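Local coordinates for sensor protein (Vibrio cholerae, PDB 3BY9) that senses C4-dicarboxylates such as succinate through this sensor domain of the histidine kinase DctB, which probably autophosphorylates with ATP to start two-component signalling, at residues Ile56-Asn67 and Thr84-Leu92; Ser125-Tyr134 and Val145-Glu156. All coordinates share one frame; numbering follows the deposited sequence. Where two conformers were deposited one is given.

Contact 1 (Ile56-Asn67 and Thr84-Leu92)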
# COMPACT_ATOMS: atom_id res chain seq x y z
N ILE A 56 12.52 -23.70 12.16
CA ILE A 56 12.31 -22.26 11.98
C ILE A 56 13.58 -21.66 11.40
O ILE A 56 13.51 -20.72 10.59
CB ILE A 56 11.90 -21.63 13.36
CG1 ILE A 56 10.52 -22.18 13.78
CG2 ILE A 56 11.93 -20.08 13.27
CD1 ILE A 56 9.36 -21.92 12.78
N ASP A 57 14.74 -22.18 11.81
CA ASP A 57 16.01 -21.69 11.27
C ASP A 57 16.04 -21.88 9.75
O ASP A 57 16.38 -20.97 8.99
CB ASP A 57 17.19 -22.45 11.89
CG ASP A 57 17.48 -22.02 13.30
OD1 ASP A 57 18.23 -22.75 14.00
OD2 ASP A 57 16.97 -20.96 13.71
N ILE A 58 15.68 -23.08 9.31
CA ILE A 58 15.67 -23.38 7.87
C ILE A 58 14.70 -22.42 7.16
O ILE A 58 15.02 -21.84 6.09
CB ILE A 58 15.21 -24.83 7.62
CG1 ILE A 58 16.37 -25.79 7.91
CG2 ILE A 58 14.73 -25.00 6.15
CD1 ILE A 58 15.91 -27.22 8.13
N THR A 59 13.50 -22.29 7.71
CA THR A 59 12.48 -21.46 7.05
C THR A 59 12.83 -19.98 7.02
O THR A 59 12.63 -19.31 6.00
CB THR A 59 11.12 -21.74 7.66
OG1 THR A 59 10.90 -23.16 7.59
CG2 THR A 59 10.02 -21.01 6.85
N ASN A 60 13.39 -19.47 8.11
CA ASN A 60 13.82 -18.07 8.14
C ASN A 60 14.85 -17.79 7.05
O ASN A 60 14.77 -16.77 6.36
CB ASN A 60 14.53 -17.76 9.46
CG ASN A 60 13.58 -17.44 10.60
OD1 ASN A 60 12.42 -17.05 10.41
ND2 ASN A 60 14.12 -17.52 11.81
N ARG A 61 15.85 -18.67 6.93
CA ARG A 61 16.91 -18.47 5.94
C ARG A 61 16.37 -18.58 4.53
O ARG A 61 16.81 -17.86 3.64
CB ARG A 61 18.04 -19.47 6.20
CG ARG A 61 18.74 -19.08 7.56
CD ARG A 61 19.87 -20.05 7.97
NE ARG A 61 20.55 -19.60 9.19
CZ ARG A 61 21.48 -18.65 9.24
NH1 ARG A 61 21.88 -18.03 8.12
NH2 ARG A 61 22.02 -18.32 10.41
N TYR A 62 15.36 -19.45 4.34
CA TYR A 62 14.76 -19.58 3.00
C TYR A 62 13.99 -18.30 2.66
O TYR A 62 14.14 -17.77 1.55
CB TYR A 62 13.82 -20.79 2.96
CG TYR A 62 13.06 -20.90 1.67
CD1 TYR A 62 13.73 -21.03 0.46
CD2 TYR A 62 11.66 -20.90 1.67
CE1 TYR A 62 13.03 -21.14 -0.77
CE2 TYR A 62 10.95 -21.03 0.45
CZ TYR A 62 11.63 -21.14 -0.75
OH TYR A 62 10.93 -21.13 -1.95
N LEU A 63 13.20 -17.79 3.59
CA LEU A 63 12.40 -16.58 3.29
C LEU A 63 13.37 -15.40 3.06
O LEU A 63 13.10 -14.50 2.26
CB LEU A 63 11.43 -16.26 4.44
CG LEU A 63 10.31 -17.34 4.63
CD1 LEU A 63 9.43 -16.95 5.84
CD2 LEU A 63 9.49 -17.49 3.39
N GLU A 64 14.50 -15.41 3.76
CA GLU A 64 15.46 -14.34 3.57
C GLU A 64 16.01 -14.39 2.12
O GLU A 64 16.20 -13.34 1.51
CB GLU A 64 16.57 -14.49 4.62
CG GLU A 64 17.61 -13.38 4.59
CD GLU A 64 18.71 -13.57 5.65
OE1 GLU A 64 18.79 -14.64 6.33
OE2 GLU A 64 19.50 -12.61 5.79
N GLN A 65 16.25 -15.60 1.62
CA GLN A 65 16.76 -15.81 0.25
C GLN A 65 15.71 -15.38 -0.75
O GLN A 65 16.00 -14.70 -1.71
CB GLN A 65 17.13 -17.31 0.07
CG GLN A 65 18.40 -17.63 0.78
CD GLN A 65 18.63 -19.11 1.02
OE1 GLN A 65 19.71 -19.52 1.47
NE2 GLN A 65 17.62 -19.93 0.75
N VAL A 66 14.46 -15.80 -0.53
CA VAL A 66 13.41 -15.40 -1.45
C VAL A 66 13.28 -13.88 -1.49
O VAL A 66 13.20 -13.27 -2.56
CB VAL A 66 12.03 -15.96 -0.99
CG1 VAL A 66 10.89 -15.32 -1.81
CG2 VAL A 66 12.04 -17.51 -1.16
N ASN A 67 13.27 -13.28 -0.32
CA ASN A 67 13.08 -11.84 -0.20
C ASN A 67 14.17 -11.07 -0.98
O ASN A 67 13.93 -10.02 -1.59
CB ASN A 67 13.07 -11.45 1.28
CG ASN A 67 12.70 -9.99 1.51
OD1 ASN A 67 13.55 -9.13 1.86
ND2 ASN A 67 11.44 -9.70 1.33
N THR A 84 3.49 -14.32 13.73
CA THR A 84 4.54 -14.48 12.74
C THR A 84 5.51 -15.52 13.29
O THR A 84 6.05 -15.34 14.39
CB THR A 84 5.28 -13.15 12.50
OG1 THR A 84 4.33 -12.22 12.02
CG2 THR A 84 6.38 -13.34 11.37
N ILE A 85 5.74 -16.59 12.53
CA ILE A 85 6.63 -17.64 13.01
C ILE A 85 7.96 -17.71 12.27
O ILE A 85 8.89 -18.30 12.77
CB ILE A 85 5.98 -19.05 12.98
CG1 ILE A 85 5.67 -19.48 11.53
CG2 ILE A 85 4.69 -19.09 13.82
CD1 ILE A 85 5.33 -21.01 11.53
N ALA A 86 8.05 -17.15 11.06
CA ALA A 86 9.35 -17.17 10.35
C ALA A 86 9.34 -15.93 9.46
O ALA A 86 8.28 -15.48 9.03
CB ALA A 86 9.52 -18.46 9.51
N SER A 87 10.51 -15.37 9.18
CA SER A 87 10.48 -14.13 8.43
C SER A 87 11.84 -13.79 7.84
O SER A 87 12.87 -14.10 8.42
CB SER A 87 10.10 -13.00 9.40
OG SER A 87 10.08 -11.73 8.72
N SER A 88 11.84 -13.13 6.69
CA SER A 88 13.10 -12.71 6.08
C SER A 88 13.85 -11.72 6.96
O SER A 88 15.08 -11.58 6.81
CB SER A 88 12.79 -12.04 4.72
OG SER A 88 11.97 -10.89 4.93
N ASN A 89 13.14 -11.03 7.87
CA ASN A 89 13.81 -10.03 8.72
C ASN A 89 14.15 -10.52 10.13
O ASN A 89 14.38 -9.73 11.05
CB ASN A 89 12.96 -8.73 8.80
CG ASN A 89 11.51 -8.98 9.25
OD1 ASN A 89 11.28 -9.82 10.09
ND2 ASN A 89 10.56 -8.25 8.68
N TRP A 90 14.22 -11.86 10.26
CA TRP A 90 14.46 -12.50 11.54
C TRP A 90 15.75 -12.01 12.22
O TRP A 90 15.81 -12.04 13.46
CB TRP A 90 14.55 -14.01 11.37
CG TRP A 90 15.76 -14.44 10.61
CD1 TRP A 90 15.92 -14.49 9.27
CD2 TRP A 90 17.00 -14.86 11.20
NE1 TRP A 90 17.20 -14.94 8.96
CE2 TRP A 90 17.88 -15.16 10.14
CE3 TRP A 90 17.44 -15.00 12.52
CZ2 TRP A 90 19.19 -15.59 10.36
CZ3 TRP A 90 18.77 -15.44 12.74
CH2 TRP A 90 19.60 -15.73 11.66
N ASN A 91 16.71 -11.62 11.38
CA ASN A 91 18.04 -11.14 11.80
C ASN A 91 18.22 -9.63 11.70
O ASN A 91 19.36 -9.13 11.66
CB ASN A 91 19.14 -11.81 10.95
CG ASN A 91 18.91 -11.66 9.42
OD1 ASN A 91 17.85 -11.19 8.93
ND2 ASN A 91 19.89 -12.12 8.67
N LEU A 92 17.11 -8.91 11.66
CA LEU A 92 17.16 -7.44 11.56
C LEU A 92 16.51 -6.78 12.78
O LEU A 92 15.78 -7.45 13.52
CB LEU A 92 16.44 -6.97 10.30
CG LEU A 92 16.85 -7.65 8.98
CD1 LEU A 92 16.14 -6.97 7.82
CD2 LEU A 92 18.38 -7.52 8.75
O HOH W 1 18.46 -10.03 5.94
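Asn-60 turns its amide from the helix onto the backbone of the edge strand: OD1 accepts from Ser-87 N at 2.8 Å, the N-H...O angle being 154°. That amide also lies almost flat against the indole of Trp-90, the two planes 3° apart, and its CB makes a CH-pi contact 3.8 Å from the centroid of the five-membered ring. Asn-91 CB covers the opposite face, so the indole is sandwiched. Farther along the ring, CZ2 and CH2 sit over one face of the Arg-61 guanidinium.

Glu-64 does most of the accepting. With CG anti to the backbone N (chi1 -177°) and the chain extended beyond it, its carboxylate comes up beside the turn. OE1 takes Trp-90 NE1 at 3.1 Å and OE2 takes Asn-91 ND2 at 2.9 Å, both donors arriving from above the carboxylate plane. A water gives OE2 a second bond, 2.8 Å long, and also donates to Asn-91 OD1.

Backbone approach is tight between these groups, with Glu-64 CA only 3.8 Å from Ser-88 CA. The CB of Ser-88 packs on Leu-63 O and Asn-67 CB, while its hydroxyl is bonded to Thr-75 N on the neighbouring strand. Ser-87 OG donates to Asn-89 OD1. Beneath the helix, Ala-86 CB meets Thr-59 CG2 at 3.7 Å and Leu-63 CD1 nearby; the Thr-59 hydroxyl is bonded to Glu-42 O.

Helix 53-70 thus lies against the bulged edge strand of a PAS-like sheet. Neutral N-H groups serve both Glu-64 oxygens and a water adds a second bond to OE2, a setting in which the carboxylate probably keeps its negative charge while fixing the turn and its indole to the helix.

Contact 2 (Ser125-Tyr134 and Val145-Glu156); sequences SGQRGYYYAY and VIVVKMDLSAIE. With SIN (succinic acid), chain E.
Lys-149 carries CG anti to its backbone N (chi1 177°) and stays extended to NZ, while Tyr-131 swings its ring beside its own N (chi1 -59°), which lays the two side by side, pointing the same way, on one face of the hairpin. Lys-149 CG lies over the ring, 4.0 Å from the Tyr-131 centroid. Both tips reach one oxygen of the bound succinate: Tyr-131 OH donates to O1 at 2.7 Å and Lys-149 NZ at 2.8 Å. NZ also donates to Gln-127 O at 3.0 Å. Ser-125 holds the other oxygen, O2, through both N and OG, and its OG accepts from Gln-127 N in an ST turn. Arg-104, Tyr-106, Ser-123 and Thr-124 complete the site.

Below, paired backbone bonds join Tyr-130 to Met-150 (selenomethionine), Tyr-132 to Val-148 and Tyr-134 to Ile-146. At the exit, Arg-128 grips Glu-156 end-on: Arg-128 NH1 meets Glu-156 OE2 at 2.9 Å and Arg-128 NH2 meets Glu-156 OE1 at 3.0 Å. Leu-152 CD1 lies over the guanidinium. Asp-151 OD2 caps the following helix at Ser-153 N.

The lysine ammonium, two hydroxyls and the Ser-125 N-H around one carboxylate would probably stabilise its negative charge.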
# COMPACT_ATOMS: atom_id res chain seq x y z
N SER A 125 7.92 -1.96 11.53
CA SER A 125 8.94 -1.26 10.75
C SER A 125 8.78 0.28 10.73
O SER A 125 9.77 1.01 10.63
CB SER A 125 8.84 -1.76 9.30
OG SER A 125 7.59 -1.36 8.75
N GLY A 126 7.55 0.76 10.79
CA GLY A 126 7.33 2.20 10.65
C GLY A 126 7.48 2.63 9.18
O GLY A 126 7.57 3.84 8.84
N GLN A 127 7.44 1.66 8.27
CA GLN A 127 7.60 1.93 6.86
C GLN A 127 6.35 1.59 6.07
O GLN A 127 5.74 0.53 6.30
CB GLN A 127 8.77 1.10 6.31
CG GLN A 127 10.15 1.60 6.81
CD GLN A 127 10.45 3.04 6.34
OE1 GLN A 127 10.42 3.34 5.14
NE2 GLN A 127 10.74 3.92 7.30
N ARG A 128 5.95 2.45 5.13
CA ARG A 128 4.77 2.10 4.33
C ARG A 128 5.10 0.90 3.43
O ARG A 128 6.24 0.68 3.03
CB ARG A 128 4.41 3.25 3.37
CG ARG A 128 3.85 4.52 4.03
CD ARG A 128 3.70 5.63 2.98
NE ARG A 128 5.03 6.08 2.54
CZ ARG A 128 5.29 6.60 1.34
NH1 ARG A 128 4.33 6.76 0.44
NH2 ARG A 128 6.55 6.90 1.00
N GLY A 129 4.06 0.15 3.06
CA GLY A 129 4.26 -0.94 2.15
C GLY A 129 2.99 -1.32 1.42
O GLY A 129 1.88 -0.88 1.79
N TYR A 130 3.16 -2.09 0.35
CA TYR A 130 2.02 -2.67 -0.33
C TYR A 130 2.20 -4.17 0.04
O TYR A 130 3.26 -4.75 -0.18
CB TYR A 130 2.13 -2.52 -1.83
CG TYR A 130 0.78 -2.73 -2.48
CD1 TYR A 130 -0.15 -1.70 -2.52
CD2 TYR A 130 0.41 -3.99 -2.92
CE1 TYR A 130 -1.45 -1.92 -2.98
CE2 TYR A 130 -0.88 -4.23 -3.39
CZ TYR A 130 -1.80 -3.20 -3.42
OH TYR A 130 -3.11 -3.47 -3.81
N TYR A 131 1.12 -4.80 0.50
CA TYR A 131 1.19 -6.17 0.97
C TYR A 131 0.38 -7.13 0.13
O TYR A 131 -0.77 -6.82 -0.21
CB TYR A 131 0.62 -6.26 2.41
CG TYR A 131 1.33 -5.39 3.45
CD1 TYR A 131 2.14 -5.96 4.42
CD2 TYR A 131 1.12 -4.00 3.50
CE1 TYR A 131 2.75 -5.18 5.43
CE2 TYR A 131 1.72 -3.23 4.51
CZ TYR A 131 2.51 -3.81 5.45
OH TYR A 131 3.12 -3.05 6.42
N TYR A 132 1.00 -8.28 -0.21
CA TYR A 132 0.26 -9.35 -0.91
C TYR A 132 0.27 -10.56 0.03
O TYR A 132 1.33 -10.92 0.58
CB TYR A 132 0.96 -9.75 -2.20
CG TYR A 132 0.73 -8.73 -3.31
CD1 TYR A 132 -0.50 -8.68 -3.96
CD2 TYR A 132 1.73 -7.86 -3.68
CE1 TYR A 132 -0.72 -7.75 -5.00
CE2 TYR A 132 1.54 -6.93 -4.71
CZ TYR A 132 0.34 -6.90 -5.35
OH TYR A 132 0.19 -6.02 -6.39
N ALA A 133 -0.88 -11.22 0.20
CA ALA A 133 -0.93 -12.36 1.12
C ALA A 133 -1.66 -13.52 0.45
O ALA A 133 -2.47 -13.33 -0.49
CB ALA A 133 -1.66 -11.94 2.41
N TYR A 134 -1.34 -14.73 0.90
CA TYR A 134 -1.96 -15.90 0.27
C TYR A 134 -2.02 -17.00 1.31
O TYR A 134 -1.12 -17.15 2.13
CB TYR A 134 -1.06 -16.36 -0.91
CG TYR A 134 -1.80 -17.20 -1.91
CD1 TYR A 134 -2.49 -16.60 -2.98
CD2 TYR A 134 -1.82 -18.59 -1.80
CE1 TYR A 134 -3.19 -17.39 -3.89
CE2 TYR A 134 -2.52 -19.37 -2.73
CZ TYR A 134 -3.21 -18.76 -3.77
OH TYR A 134 -3.95 -19.54 -4.68
N VAL A 145 -0.62 -18.14 6.62
CA VAL A 145 -0.65 -17.16 5.54
C VAL A 145 0.78 -16.72 5.27
O VAL A 145 1.55 -16.50 6.22
CB VAL A 145 -1.43 -15.88 5.99
CG1 VAL A 145 -1.27 -14.71 4.96
CG2 VAL A 145 -2.94 -16.19 6.10
N ILE A 146 1.13 -16.60 3.98
CA ILE A 146 2.46 -16.08 3.61
C ILE A 146 2.22 -14.67 3.02
O ILE A 146 1.25 -14.44 2.28
CB ILE A 146 3.14 -17.06 2.60
CG1 ILE A 146 4.48 -16.48 2.12
CG2 ILE A 146 2.29 -17.27 1.36
CD1 ILE A 146 5.54 -16.34 3.21
N VAL A 147 3.11 -13.73 3.40
CA VAL A 147 2.95 -12.32 3.02
C VAL A 147 4.23 -11.78 2.42
O VAL A 147 5.33 -12.11 2.88
CB VAL A 147 2.68 -11.46 4.28
CG1 VAL A 147 2.38 -10.00 3.85
CG2 VAL A 147 1.46 -12.02 5.08
N VAL A 148 4.08 -11.00 1.37
CA VAL A 148 5.25 -10.30 0.81
C VAL A 148 4.89 -8.79 0.93
O VAL A 148 3.81 -8.40 0.51
CB VAL A 148 5.40 -10.65 -0.68
CG1 VAL A 148 6.40 -9.67 -1.38
CG2 VAL A 148 6.02 -12.06 -0.80
N LYS A 149 5.80 -7.99 1.49
CA LYS A 149 5.59 -6.54 1.61
C LYS A 149 6.60 -5.86 0.70
O LYS A 149 7.79 -6.13 0.78
CB LYS A 149 5.83 -6.10 3.06
CG LYS A 149 5.72 -4.59 3.25
CD LYS A 149 6.16 -4.22 4.69
CE LYS A 149 6.03 -2.67 4.89
NZ LYS A 149 6.54 -2.34 6.28
N MSE A 150 6.06 -4.98 -0.14
CA MSE A 150 6.86 -4.24 -1.13
C MSE A 150 7.00 -2.79 -0.69
O MSE A 150 6.02 -2.17 -0.30
CB MSE A 150 6.15 -4.27 -2.53
CG MSE A 150 7.03 -3.70 -3.63
SE MSE A 150 5.86 -3.25 -5.17
CE MSE A 150 5.01 -1.66 -4.38
N ASP A 151 8.23 -2.26 -0.78
CA ASP A 151 8.52 -0.87 -0.45
C ASP A 151 7.90 -0.08 -1.60
O ASP A 151 7.84 -0.59 -2.73
CB ASP A 151 10.05 -0.70 -0.43
CG ASP A 151 10.49 0.71 -0.13
OD1 ASP A 151 10.37 1.14 1.05
OD2 ASP A 151 10.97 1.39 -1.07
N LEU A 152 7.50 1.15 -1.33
CA LEU A 152 6.85 2.00 -2.35
C LEU A 152 7.78 2.89 -3.16
O LEU A 152 7.32 3.60 -4.06
CB LEU A 152 5.86 2.90 -1.69
CG LEU A 152 4.86 2.11 -0.85
CD1 LEU A 152 3.89 3.07 -0.22
CD2 LEU A 152 4.12 1.11 -1.72
N SER A 153 9.06 2.91 -2.84
CA SER A 153 9.98 3.81 -3.56
C SER A 153 10.02 3.67 -5.06
O SER A 153 10.03 4.68 -5.76
CB SER A 153 11.42 3.65 -3.04
OG SER A 153 11.44 3.97 -1.66
N ALA A 154 10.06 2.45 -5.59
CA ALA A 154 10.15 2.34 -7.04
C ALA A 154 8.89 2.94 -7.71
O ALA A 154 8.98 3.47 -8.82
CB ALA A 154 10.38 0.87 -7.47
N ILE A 155 7.74 2.85 -7.05
CA ILE A 155 6.53 3.45 -7.63
C ILE A 155 6.67 4.98 -7.57
O ILE A 155 6.58 5.65 -8.58
CB ILE A 155 5.24 3.03 -6.88
CG1 ILE A 155 4.90 1.57 -7.19
CG2 ILE A 155 4.04 3.93 -7.31
CD1 ILE A 155 3.56 1.10 -6.54
N GLU A 156 6.87 5.53 -6.37
CA GLU A 156 6.98 6.98 -6.27
C GLU A 156 8.09 7.56 -7.12
O GLU A 156 7.95 8.67 -7.65
CB GLU A 156 7.14 7.41 -4.81
CG GLU A 156 5.85 7.20 -4.01
CD GLU A 156 5.92 7.69 -2.56
OE1 GLU A 156 6.99 7.58 -1.91
OE2 GLU A 156 4.89 8.17 -2.04
C1 SIN E . 5.33 -4.03 9.28
O1 SIN E . 5.08 -3.92 8.04
O2 SIN E . 6.08 -3.22 9.89
C2 SIN E . 4.71 -5.17 10.11
C3 SIN E . 3.50 -5.80 9.40
C4 SIN E . 2.25 -4.93 9.43
O3 SIN E . 1.21 -5.36 8.85
O4 SIN E . 2.30 -3.80 9.99
O HOH W 2 7.81 2.17 1.38

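Both contacts belong to the same PAS-like sheet. Strand 74-79 runs between the edge strand of contact 1 and the inner strand 141-150 of contact 2, and Asp-74 at its start receives Asn-89 ND2 from one and touches Lys-149 from the other. Leu-63 CD2 and Ile-146 CD1 join them directly at 4.1 Å. Contact 1 is partly buried, a helix laid on a sheet edge, and its polar work is split between a buried amide that takes a backbone N-H and a partly exposed carboxylate with its water. Contact 2 lies near the centre of the chain; its hairpin is held by regular backbone bonds, leaving side-chain chemistry for the ligand pocket and an ion pair at the strand's exit.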